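Local structure of YfkN protein (Bacillus subtilis subsp. subtilis, 3GVE) at residues Leu12-Thr17 and Ala244-His249; Asn56-Asp61 and Val210-Ala215; Ala16-His21 and Leu214-Ile219; Ala41-Leu46 and Lys285-Ile290. The protein belongs to the calcineurin-like phosphoesterase family, whose two-sheet sandwich carries a two-metal site, here occupied by a manganese and a magnesium ion. All blocks are in the same frame, centred on the assembly; numbering follows the deposited sequence. Where two conformers were deposited one is given.

Interaction 1 (Leu12-Thr17 and Ala244-His249). With MG (magnesium ion), chain D.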
loop_
_atom_site.group_PDB
_atom_site.type_symbol
_atom_site.label_atom_id
_atom_site.label_comp_id
_atom_site.label_asym_id
_atom_site.label_seq_id
_atom_site.Cartn_x
_atom_site.Cartn_y
_atom_site.Cartn_z
ATOM N N LEU A 12 25.285 4.498 24.354
ATOM C CA LEU A 12 24.989 5.069 23.052
ATOM C C LEU A 12 23.599 4.580 22.613
ATOM O O LEU A 12 23.310 3.403 22.688
ATOM C CB LEU A 12 26.063 4.620 22.053
ATOM C CG LEU A 12 25.877 5.059 20.606
ATOM C CD1 LEU A 12 25.936 6.582 20.517
ATOM C CD2 LEU A 12 26.938 4.431 19.728
ATOM N N SER A 13 22.736 5.498 22.194
ATOM C CA SER A 13 21.414 5.139 21.693
ATOM C C SER A 13 21.356 5.418 20.204
ATOM O O SER A 13 21.851 6.427 19.743
ATOM C CB SER A 13 20.340 5.952 22.391
ATOM O OG SER A 13 20.250 5.610 23.751
ATOM N N ILE A 14 20.747 4.512 19.458
ATOM C CA ILE A 14 20.556 4.705 18.030
ATOM C C ILE A 14 19.065 4.675 17.762
ATOM O O ILE A 14 18.408 3.710 18.080
ATOM C CB ILE A 14 21.233 3.567 17.216
ATOM C CG1 ILE A 14 22.733 3.468 17.526
ATOM C CG2 ILE A 14 21.027 3.780 15.719
ATOM C CD1 ILE A 14 23.288 2.097 17.264
ATOM N N LEU A 15 18.551 5.749 17.182
ATOM C CA LEU A 15 17.137 5.828 16.793
ATOM C C LEU A 15 17.032 5.631 15.287
ATOM O O LEU A 15 17.865 6.136 14.564
ATOM C CB LEU A 15 16.576 7.190 17.169
ATOM C CG LEU A 15 16.830 7.650 18.614
ATOM C CD1 LEU A 15 16.176 9.011 18.822
ATOM C CD2 LEU A 15 16.305 6.642 19.630
ATOM N N ALA A 16 16.016 4.899 14.831
ATOM C CA ALA A 16 15.937 4.507 13.418
ATOM C C ALA A 16 14.546 4.559 12.822
ATOM O O ALA A 16 13.582 4.072 13.436
ATOM C CB ALA A 16 16.497 3.092 13.227
ATOM N N THR A 17 14.461 5.112 11.606
ATOM C CA THR A 17 13.203 4.997 10.821
ATOM C C THR A 17 13.452 4.100 9.637
ATOM O O THR A 17 14.646 3.876 9.206
ATOM C CB THR A 17 12.726 6.384 10.375
ATOM O OG1 THR A 17 13.824 7.098 9.741
ATOM C CG2 THR A 17 12.245 7.184 11.556
ATOM N N ALA A 244 25.324 -3.272 15.472
ATOM C CA ALA A 244 23.887 -2.979 15.490
ATOM C C ALA A 244 23.366 -3.069 14.075
ATOM O O ALA A 244 24.045 -2.666 13.159
ATOM C CB ALA A 244 23.658 -1.586 16.038
ATOM N N ILE A 245 22.146 -3.578 13.936
ATOM C CA ILE A 245 21.499 -3.715 12.634
ATOM C C ILE A 245 20.117 -3.073 12.639
ATOM O O ILE A 245 19.274 -3.401 13.453
ATOM C CB ILE A 245 21.356 -5.198 12.215
ATOM C CG1 ILE A 245 22.735 -5.861 12.129
ATOM C CG2 ILE A 245 20.625 -5.302 10.875
ATOM C CD1 ILE A 245 22.675 -7.418 12.039
ATOM N N ILE A 246 19.911 -2.158 11.706
ATOM C CA ILE A 246 18.587 -1.641 11.407
ATOM C C ILE A 246 18.065 -2.449 10.208
ATOM O O ILE A 246 18.738 -2.555 9.196
ATOM C CB ILE A 246 18.617 -0.144 11.047
ATOM C CG1 ILE A 246 19.461 0.676 12.043
ATOM C CG2 ILE A 246 17.194 0.406 10.932
ATOM C CD1 ILE A 246 19.128 0.449 13.493
ATOM N N SER A 247 16.867 -3.005 10.353
ATOM C CA SER A 247 16.264 -3.829 9.334
ATOM C C SER A 247 14.993 -3.136 8.883
ATOM O O SER A 247 14.420 -2.329 9.562
ATOM C CB SER A 247 15.974 -5.219 9.917
ATOM O OG SER A 247 15.317 -6.081 9.007
ATOM N N GLY A 248 14.573 -3.487 7.694
ATOM C CA GLY A 248 13.356 -2.963 7.077
ATOM C C GLY A 248 12.857 -3.896 5.974
ATOM O O GLY A 248 12.965 -5.103 6.093
ATOM N N HIS A 249 12.345 -3.266 4.922
ATOM C CA HIS A 249 11.911 -3.876 3.680
ATOM C C HIS A 249 10.601 -4.661 3.826
ATOM O O HIS A 249 9.715 -4.487 3.031
ATOM C CB HIS A 249 13.033 -4.717 3.063
ATOM C CG HIS A 249 12.697 -5.281 1.721
ATOM N ND1 HIS A 249 12.387 -4.488 0.636
ATOM C CD2 HIS A 249 12.624 -6.563 1.291
ATOM C CE1 HIS A 249 12.140 -5.262 -0.406
ATOM N NE2 HIS A 249 12.271 -6.524 -0.034
HETATM MG MG MG D . 11.986 -2.123 0.345
HETATM O O HOH W 1 9.758 -2.567 1.235
#

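Interaction 2 (Asn56-Asp61 and Val210-Ala215)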
loop_
_atom_site.group_PDB
_atom_site.type_symbol
_atom_site.label_atom_id
_atom_site.label_comp_id
_atom_site.label_asym_id
_atom_site.label_seq_id
_atom_site.Cartn_x
_atom_site.Cartn_y
_atom_site.Cartn_z
ATOM N N ASN A 56 23.911 11.019 24.113
ATOM C CA ASN A 56 24.622 10.216 23.122
ATOM C C ASN A 56 23.629 9.494 22.223
ATOM O O ASN A 56 23.467 8.306 22.304
ATOM C CB ASN A 56 25.535 9.172 23.794
ATOM C CG ASN A 56 26.474 9.755 24.840
ATOM O OD1 ASN A 56 27.098 10.780 24.654
ATOM N ND2 ASN A 56 26.602 9.038 25.922
ATOM N N THR A 57 22.957 10.239 21.367
ATOM C CA THR A 57 21.924 9.667 20.502
ATOM C C THR A 57 22.201 9.954 19.032
ATOM O O THR A 57 22.439 11.092 18.623
ATOM C CB THR A 57 20.518 10.174 20.906
ATOM O OG1 THR A 57 20.214 9.702 22.221
ATOM C CG2 THR A 57 19.457 9.649 19.955
ATOM N N LEU A 58 22.172 8.892 18.243
ATOM C CA LEU A 58 22.283 8.976 16.803
ATOM C C LEU A 58 20.919 8.701 16.191
ATOM O O LEU A 58 20.125 8.000 16.786
ATOM C CB LEU A 58 23.286 7.935 16.304
ATOM C CG LEU A 58 24.674 8.045 16.937
ATOM C CD1 LEU A 58 25.484 6.828 16.515
ATOM C CD2 LEU A 58 25.361 9.362 16.510
ATOM N N LEU A 59 20.691 9.244 14.997
ATOM C CA LEU A 59 19.434 9.088 14.281
ATOM C C LEU A 59 19.718 8.688 12.827
ATOM O O LEU A 59 20.427 9.355 12.113
ATOM C CB LEU A 59 18.635 10.392 14.353
ATOM C CG LEU A 59 17.366 10.468 13.487
ATOM C CD1 LEU A 59 16.315 9.445 13.939
ATOM C CD2 LEU A 59 16.796 11.891 13.557
ATOM N N VAL A 60 19.147 7.565 12.422
ATOM C CA VAL A 60 19.405 7.005 11.087
ATOM C C VAL A 60 18.120 6.605 10.388
ATOM O O VAL A 60 17.142 6.253 11.014
ATOM C CB VAL A 60 20.358 5.776 11.163
ATOM C CG1 VAL A 60 21.680 6.183 11.837
ATOM C CG2 VAL A 60 19.719 4.617 11.915
ATOM N N ASP A 61 18.152 6.677 9.070
ATOM C CA ASP A 61 17.048 6.173 8.253
ATOM C C ASP A 61 17.498 4.975 7.439
ATOM O O ASP A 61 18.621 4.941 6.964
ATOM C CB ASP A 61 16.522 7.237 7.300
ATOM C CG ASP A 61 15.306 6.757 6.543
ATOM O OD1 ASP A 61 14.229 6.615 7.148
ATOM O OD2 ASP A 61 15.447 6.466 5.362
ATOM N N VAL A 210 32.583 1.323 16.424
ATOM C CA VAL A 210 31.203 0.827 16.432
ATOM C C VAL A 210 30.715 0.862 14.998
ATOM O O VAL A 210 30.896 1.849 14.329
ATOM C CB VAL A 210 30.292 1.727 17.289
ATOM C CG1 VAL A 210 28.826 1.286 17.176
ATOM C CG2 VAL A 210 30.751 1.714 18.745
ATOM N N ILE A 211 30.129 -0.233 14.536
ATOM C CA ILE A 211 29.650 -0.321 13.161
ATOM C C ILE A 211 28.134 -0.559 13.152
ATOM O O ILE A 211 27.650 -1.524 13.740
ATOM C CB ILE A 211 30.384 -1.440 12.359
ATOM C CG1 ILE A 211 31.858 -1.054 12.116
ATOM C CG2 ILE A 211 29.672 -1.697 11.024
ATOM C CD1 ILE A 211 32.685 -2.134 11.450
ATOM N N ILE A 212 27.415 0.337 12.463
ATOM C CA ILE A 212 25.907 0.263 12.374
ATOM C C ILE A 212 25.570 -0.071 10.955
ATOM O O ILE A 212 25.996 0.626 10.002
ATOM C CB ILE A 212 25.304 1.596 12.797
ATOM C CG1 ILE A 212 25.666 1.905 14.268
ATOM C CG2 ILE A 212 23.785 1.494 12.646
ATOM C CD1 ILE A 212 25.409 3.326 14.664
ATOM N N ALA A 213 24.857 -1.182 10.769
ATOM C CA ALA A 213 24.392 -1.559 9.440
ATOM C C ALA A 213 23.000 -1.021 9.181
ATOM O O ALA A 213 22.068 -1.388 9.965
ATOM C CB ALA A 213 24.368 -3.106 9.345
ATOM N N LEU A 214 22.860 -0.219 8.143
ATOM C CA LEU A 214 21.568 0.192 7.642
ATOM C C LEU A 214 21.197 -0.831 6.562
ATOM O O LEU A 214 21.476 -0.674 5.392
ATOM C CB LEU A 214 21.652 1.627 7.128
ATOM C CG LEU A 214 22.275 2.614 8.140
ATOM C CD1 LEU A 214 22.365 4.012 7.570
ATOM C CD2 LEU A 214 21.552 2.639 9.474
ATOM N N ALA A 215 20.602 -1.922 7.028
ATOM C CA ALA A 215 20.338 -3.068 6.186
ATOM C C ALA A 215 18.915 -3.014 5.667
ATOM O O ALA A 215 17.988 -3.386 6.354
ATOM C CB ALA A 215 20.581 -4.349 6.979
#

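Interaction 3 (Ala16-His21 and Leu214-Ile219). With MN (manganese (II) ion), chain C; MG (magnesium ion), chain D.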
loop_
_atom_site.group_PDB
_atom_site.type_symbol
_atom_site.label_atom_id
_atom_site.label_comp_id
_atom_site.label_asym_id
_atom_site.label_seq_id
_atom_site.Cartn_x
_atom_site.Cartn_y
_atom_site.Cartn_z
ATOM N N ALA A 16 16.016 4.899 14.831
ATOM C CA ALA A 16 15.937 4.507 13.418
ATOM C C ALA A 16 14.546 4.559 12.822
ATOM O O ALA A 16 13.582 4.072 13.436
ATOM C CB ALA A 16 16.497 3.092 13.227
ATOM N N THR A 17 14.461 5.112 11.606
ATOM C CA THR A 17 13.203 4.997 10.821
ATOM C C THR A 17 13.452 4.100 9.637
ATOM O O THR A 17 14.646 3.876 9.206
ATOM C CB THR A 17 12.726 6.384 10.375
ATOM O OG1 THR A 17 13.824 7.098 9.741
ATOM C CG2 THR A 17 12.245 7.184 11.556
ATOM N N THR A 18 12.401 3.504 9.116
ATOM C CA THR A 18 12.503 2.713 7.900
ATOM C C THR A 18 11.197 2.739 7.124
ATOM O O THR A 18 10.133 2.860 7.699
ATOM C CB THR A 18 12.898 1.223 8.196
ATOM O OG1 THR A 18 13.369 0.586 6.992
ATOM C CG2 THR A 18 11.722 0.429 8.788
ATOM N N ASP A 19 11.301 2.585 5.814
ATOM C CA ASP A 19 10.132 2.435 4.955
ATOM C C ASP A 19 9.088 3.542 5.187
ATOM O O ASP A 19 7.896 3.316 5.184
ATOM C CB ASP A 19 9.535 1.018 5.090
ATOM C CG ASP A 19 10.475 -0.051 4.559
ATOM O OD1 ASP A 19 10.378 -0.375 3.357
ATOM O OD2 ASP A 19 11.308 -0.552 5.348
ATOM N N ILE A 20 9.538 4.807 5.288
ATOM C CA ILE A 20 8.680 5.978 5.535
ATOM C C ILE A 20 7.805 6.223 4.306
ATOM O O ILE A 20 6.654 6.653 4.443
ATOM C CB ILE A 20 9.568 7.210 5.890
ATOM C CG1 ILE A 20 10.146 7.063 7.267
ATOM C CG2 ILE A 20 8.752 8.474 5.813
ATOM C CD1 ILE A 20 9.311 7.043 8.330
ATOM N N HIS A 21 8.350 5.957 3.134
ATOM C CA HIS A 21 7.648 5.973 1.853
ATOM C C HIS A 21 6.982 7.337 1.611
ATOM O O HIS A 21 5.830 7.431 1.211
ATOM C CB HIS A 21 6.649 4.800 1.763
ATOM C CG HIS A 21 7.287 3.497 1.383
ATOM N ND1 HIS A 21 7.819 3.274 0.136
ATOM C CD2 HIS A 21 7.499 2.362 2.090
ATOM C CE1 HIS A 21 8.319 2.054 0.087
ATOM N NE2 HIS A 21 8.147 1.478 1.260
ATOM N N LEU A 214 22.860 -0.219 8.143
ATOM C CA LEU A 214 21.568 0.192 7.642
ATOM C C LEU A 214 21.197 -0.831 6.562
ATOM O O LEU A 214 21.476 -0.674 5.392
ATOM C CB LEU A 214 21.652 1.627 7.128
ATOM C CG LEU A 214 22.275 2.614 8.140
ATOM C CD1 LEU A 214 22.365 4.012 7.570
ATOM C CD2 LEU A 214 21.552 2.639 9.474
ATOM N N ALA A 215 20.602 -1.922 7.028
ATOM C CA ALA A 215 20.338 -3.068 6.186
ATOM C C ALA A 215 18.915 -3.014 5.667
ATOM O O ALA A 215 17.988 -3.386 6.354
ATOM C CB ALA A 215 20.581 -4.349 6.979
ATOM N N HIS A 216 18.761 -2.532 4.437
ATOM C CA HIS A 216 17.421 -2.455 3.847
ATOM C C HIS A 216 17.064 -3.826 3.304
ATOM O O HIS A 216 17.168 -4.107 2.125
ATOM C CB HIS A 216 17.227 -1.378 2.766
ATOM C CG HIS A 216 15.779 -1.198 2.415
ATOM N ND1 HIS A 216 14.960 -0.343 3.114
ATOM C CD2 HIS A 216 14.971 -1.864 1.556
ATOM C CE1 HIS A 216 13.721 -0.455 2.671
ATOM N NE2 HIS A 216 13.702 -1.365 1.718
ATOM N N THR A 217 16.642 -4.665 4.236
ATOM C CA THR A 217 16.428 -6.083 3.992
ATOM C C THR A 217 15.822 -6.641 5.273
ATOM O O THR A 217 16.097 -6.157 6.341
ATOM C CB THR A 217 17.762 -6.780 3.604
ATOM O OG1 THR A 217 17.526 -8.141 3.237
ATOM C CG2 THR A 217 18.801 -6.717 4.729
ATOM N N GLY A 218 14.978 -7.651 5.133
ATOM C CA GLY A 218 14.242 -8.201 6.249
ATOM C C GLY A 218 14.872 -9.443 6.834
ATOM O O GLY A 218 16.020 -9.765 6.589
ATOM N N ILE A 219 14.055 -10.146 7.604
ATOM C CA ILE A 219 14.471 -11.219 8.493
ATOM C C ILE A 219 13.761 -12.501 8.109
ATOM O O ILE A 219 12.560 -12.498 7.918
ATOM C CB ILE A 219 14.099 -10.878 9.976
ATOM C CG1 ILE A 219 14.842 -9.625 10.457
ATOM C CG2 ILE A 219 14.335 -12.079 10.886
ATOM C CD1 ILE A 219 14.225 -8.949 11.684
HETATM MN MN MN C . 9.052 -0.525 1.666
HETATM MG MG MG D . 11.986 -2.123 0.345
HETATM O O HOH W 1 9.758 -2.567 1.235
HETATM O O HOH W 2 7.907 -1.087 -0.182
#

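Interaction 4 (Ala41-Leu46 and Lys285-Ile290)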
loop_
_atom_site.group_PDB
_atom_site.type_symbol
_atom_site.label_atom_id
_atom_site.label_comp_id
_atom_site.label_asym_id
_atom_site.label_seq_id
_atom_site.Cartn_x
_atom_site.Cartn_y
_atom_site.Cartn_z
ATOM N N ALA A 41 5.842 13.219 10.751
ATOM C CA ALA A 41 5.450 14.284 11.663
ATOM C C ALA A 41 5.087 13.744 13.055
ATOM O O ALA A 41 5.306 14.420 14.035
ATOM C CB ALA A 41 4.301 15.099 11.081
ATOM N N ARG A 42 4.552 12.528 13.126
ATOM C CA ARG A 42 4.284 11.873 14.406
ATOM C C ARG A 42 5.504 11.129 14.943
ATOM O O ARG A 42 5.811 11.233 16.094
ATOM C CB ARG A 42 3.059 10.951 14.306
ATOM C CG ARG A 42 1.770 11.765 14.258
ATOM C CD ARG A 42 0.524 10.933 14.019
ATOM N NE ARG A 42 -0.670 11.779 14.151
ATOM C CZ ARG A 42 -1.356 11.938 15.273
ATOM N NH1 ARG A 42 -1.031 11.290 16.382
ATOM N NH2 ARG A 42 -2.406 12.737 15.271
ATOM N N THR A 43 6.213 10.409 14.084
ATOM C CA THR A 43 7.394 9.671 14.544
ATOM C C THR A 43 8.431 10.598 15.173
ATOM O O THR A 43 9.104 10.222 16.113
ATOM C CB THR A 43 8.065 8.892 13.386
ATOM O OG1 THR A 43 7.086 8.535 12.414
ATOM C CG2 THR A 43 8.789 7.637 13.901
ATOM N N ALA A 44 8.534 11.806 14.633
ATOM C CA ALA A 44 9.489 12.789 15.108
ATOM C C ALA A 44 9.239 13.185 16.566
ATOM O O ALA A 44 10.136 13.642 17.221
ATOM C CB ALA A 44 9.492 14.014 14.186
ATOM N N GLN A 45 8.020 12.973 17.058
ATOM C CA GLN A 45 7.726 13.235 18.460
ATOM C C GLN A 45 8.402 12.187 19.328
ATOM O O GLN A 45 8.905 12.519 20.374
ATOM C CB GLN A 45 6.211 13.286 18.716
ATOM C CG GLN A 45 5.467 14.349 17.900
ATOM C CD GLN A 45 5.764 15.765 18.326
ATOM O OE1 GLN A 45 6.887 16.200 18.330
ATOM N NE2 GLN A 45 4.712 16.501 18.656
ATOM N N LEU A 46 8.439 10.935 18.866
ATOM C CA LEU A 46 9.204 9.899 19.569
ATOM C C LEU A 46 10.704 10.179 19.509
ATOM O O LEU A 46 11.421 9.940 20.458
ATOM C CB LEU A 46 8.939 8.506 18.994
ATOM C CG LEU A 46 7.510 7.981 19.096
ATOM C CD1 LEU A 46 7.420 6.597 18.441
ATOM C CD2 LEU A 46 7.045 7.917 20.548
ATOM N N LYS A 285 5.210 4.324 11.575
ATOM C CA LYS A 285 4.323 3.805 12.627
ATOM C C LYS A 285 5.024 3.416 13.941
ATOM O O LYS A 285 4.403 3.355 14.986
ATOM C CB LYS A 285 3.486 2.634 12.092
ATOM C CG LYS A 285 2.471 3.045 11.007
ATOM C CD LYS A 285 1.814 1.826 10.351
ATOM C CE LYS A 285 0.841 2.214 9.233
ATOM N NZ LYS A 285 0.249 0.977 8.647
ATOM N N TYR A 286 6.324 3.170 13.854
ATOM C CA TYR A 286 7.163 2.832 14.994
ATOM C C TYR A 286 8.509 3.528 14.807
ATOM O O TYR A 286 8.898 3.833 13.684
ATOM C CB TYR A 286 7.402 1.326 15.049
ATOM C CG TYR A 286 6.270 0.503 15.605
ATOM C CD1 TYR A 286 6.357 -0.049 16.868
ATOM C CD2 TYR A 286 5.136 0.254 14.858
ATOM C CE1 TYR A 286 5.321 -0.828 17.385
ATOM C CE2 TYR A 286 4.101 -0.520 15.369
ATOM C CZ TYR A 286 4.209 -1.048 16.623
ATOM O OH TYR A 286 3.179 -1.815 17.128
ATOM N N LEU A 287 9.191 3.773 15.915
ATOM C CA LEU A 287 10.592 4.179 15.920
ATOM C C LEU A 287 11.418 3.005 16.459
ATOM O O LEU A 287 11.054 2.388 17.450
ATOM C CB LEU A 287 10.785 5.372 16.843
ATOM C CG LEU A 287 12.202 5.948 16.880
ATOM C CD1 LEU A 287 12.548 6.558 15.533
ATOM C CD2 LEU A 287 12.322 6.979 18.005
ATOM N N GLY A 288 12.538 2.713 15.812
ATOM C CA GLY A 288 13.465 1.709 16.316
ATOM C C GLY A 288 14.422 2.351 17.302
ATOM O O GLY A 288 14.849 3.470 17.117
ATOM N N VAL A 289 14.771 1.603 18.339
ATOM C CA VAL A 289 15.649 2.104 19.394
ATOM C C VAL A 289 16.625 1.008 19.771
ATOM O O VAL A 289 16.224 -0.029 20.248
ATOM C CB VAL A 289 14.843 2.551 20.656
ATOM C CG1 VAL A 289 15.777 3.115 21.722
ATOM C CG2 VAL A 289 13.777 3.571 20.281
ATOM N N ILE A 290 17.907 1.258 19.542
ATOM C CA ILE A 290 18.950 0.354 20.002
ATOM C C ILE A 290 19.814 1.042 21.056
ATOM O O ILE A 290 20.290 2.135 20.853
ATOM C CB ILE A 290 19.832 -0.126 18.833
ATOM C CG1 ILE A 290 19.016 -1.058 17.933
ATOM C CG2 ILE A 290 21.087 -0.793 19.335
ATOM C CD1 ILE A 290 19.775 -1.578 16.723
#

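Interaction 1 (Leu12-Thr17 and Ala244-His249)
Strands 12-17 and 244-247 run nearly parallel, their axes 19° apart and 8.2 Å at closest approach, a spacing of two sheets laid face to face. Four apolar side chains, two from each strand, meet between them. At one end CD1 of Ile-14 reaches CB of Ala-244, 3.9 Å away. Further along, CB of Ala-16 rests against a pair of methyls of Ile-246, 3.6 Å from CG2 and 3.7 Å from CD1. Both methyls turn to the same side because CG1 of Ile-246 stands anti to the carbonyl carbon (chi1 -47°) and the chain then folds at chi2 (-51°), bringing CD1 back beside CG2. Ile-246 also rests on Ile-290 of strand 286-297 and on Val-278 of strand 275-280.

Further on, the chain turns through Gly-248 to His-249, whose ND1 binds the magnesium ion at 2.4 Å and whose carbonyl O lies 2.6 Å from water 1, a ligand of the same metal. Asp-64, Asn-108 and His-216 supply the other protein ligands, while Glu-229 holds NE2 of His-249. The interface between the strands is thus purely apolar, and polar chemistry gathers further along the chain, at His-249 and the magnesium ion.

Interaction 2 (Asn56-Asp61 and Val210-Ala215)
Leu-58, Val-60, Ile-212 and Leu-214 meet in the core of a beta sandwich, the central element of the calcineurin-like phosphoesterase fold, and illustrate how the facing side chains of two sheets meet through hydrocarbon. Strand 57-61 belongs to one sheet and strand 210-215 to the other; their axes pass 8.7 Å apart with N-to-C directions 26° from parallel.

The apolar contacts come in two pairs. In the first, the end methyls CD1 of Leu-58 and CD1 of Ile-212 meet at 4.0 Å. In the second, the approach is tighter: one methyl of Leu-214, CD2, packs against the branch of Val-60, lying 3.8 Å from CB of Val-60. In Leu-214, CG stands anti to the carbonyl carbon (chi1 -51°); with chi2 at 179° the extended arm ends in CD1, which goes to Asp-61 O, and CD2 branches off to Val-60. In both pairs the side chains lie at a slant to one another. Tyr-167 of strand 160-170 touches Leu-58, Val-60 and Ile-212.

Polar groups engage elsewhere. Asp-61 directs its CB away from strand 210-215; its OD1 is hydrogen-bonded to Thr-17 OG1 in the adjoining strand, and its OD2 to Gly-63 N. Asn-62 bonds through ND2 to the carbonyl O of Ala-215, a polar tie close to the end of both strands. What Asp-61 offers to the facing sheet is backbone: its carbonyl O lies 3.9 Å from CD1 of Leu-214, while the other methyl of that leucine, CD2, sits 3.6 Å from CG2 of Val-60.

Interaction 3 (Ala16-His21 and Leu214-Ile219)
The two-metal site brings Asp-19 and His-216 together, each on a loop just beyond the C-terminal end of a strand and each serving a different ion. OD1 of Asp-19 binds manganese at 2.1 Å, alongside NE2 of His-21; Asp-64 and His-251 also bind this ion. NE2 of His-216 binds magnesium at 2.3 Å, and water 1 joins the two metals.

Between the ligands, OD1 of Asp-19 approaches the edge of the His-216 imidazole near the ring plane, 3.4 Å from CE1, with carboxylate and ring planes 38° apart. The ring arrives there with CG anti to the backbone N (chi1 -169°), and ND1 of His-216 is hydrogen-bonded to the carbonyl O of Asn-62, which should fix its rotation. The second carboxylate oxygen of Asp-19 has its own support: Thr-18 OG1 donates to OD2 at 2.9 Å, from above the carboxylate plane, and His-249 N binds the same atom. Both oxygens of the buried carboxylate are therefore engaged.

His-216 is the centre of an inverse gamma turn that carries the chain out of strand 210-215. Strand 244-247 neighbours that strand, strand 57-61 flanks strand 9-17, and helix 232-238 packs on Ala-215, Thr-217 and Ile-219.

Interaction 4 (Ala41-Leu46 and Lys285-Ile290)
Leu-46 and Leu-287 interlock where helix 40-53 covers strand 286-297, a helix-on-sheet layer of the sandwich. The local axes approach to 8.3 Å and diverge by 34°. This is the tight part: the two leucines overlap head to tail, so that the methyl CD2 of Leu-287 lies 3.8 Å from CB of Leu-46 while CD1 of Leu-46 lies 3.9 Å from CB of Leu-287. In Leu-287, CG anti to the backbone N (chi1 -177°) and chi2 of 66° together carry CD2 to the helix; Ile-47, next along the helix, and His-50, a turn on, also touch it.

One helical turn earlier, Thr-43 sets its methyl CG2 3.8 Å from the carbonyl O of Tyr-286 and 4.2 Å from CB of Leu-287. Its OG1 is within hydrogen-bonding reach of the carbonyl oxygens of Gly-284 and Gly-39, which must share its single proton.

The other side is looser. Tyr-286 and Lys-285 direct their CB atoms away from the helix and are partly exposed; the tyrosine packs on Pro-280 and Ile-310 of its own chain and on Lys-33 of the second subunit, and NZ of the lysine has a weak, long ion pair with Asp-37. Arg-42 forms a salt bridge with Asp-26. Apolar packing by the leucines and the threonine methyl, with the threonine hydroxyl tied to nearby backbone oxygen, therefore joins helix to strand; charged groups lie peripherally.

Interactions 1, 2 and 3 lie in the middle of the sandwich, with centres 6 to 12 Å apart, and interaction 4 sits 11 to 14 Å from each of them on the outer face of one sheet. That sheet runs 57-61, 9-17, 286-297, 300-312; its partner pairs 210-215 with 244-247. Interactions 1 and 3 share strand 9-17, and interactions 2 and 3 share strand 210-215. Along the chain, interaction 2 is nested within the loops closed by interactions 1 and 4, whereas interaction 4 crosses interactions 1 and 3. Distant residues thus build the core between the sheets (1 and 2), a helix layer on one sheet (4) and, at one end, the metal site (3, with His-249 of 1).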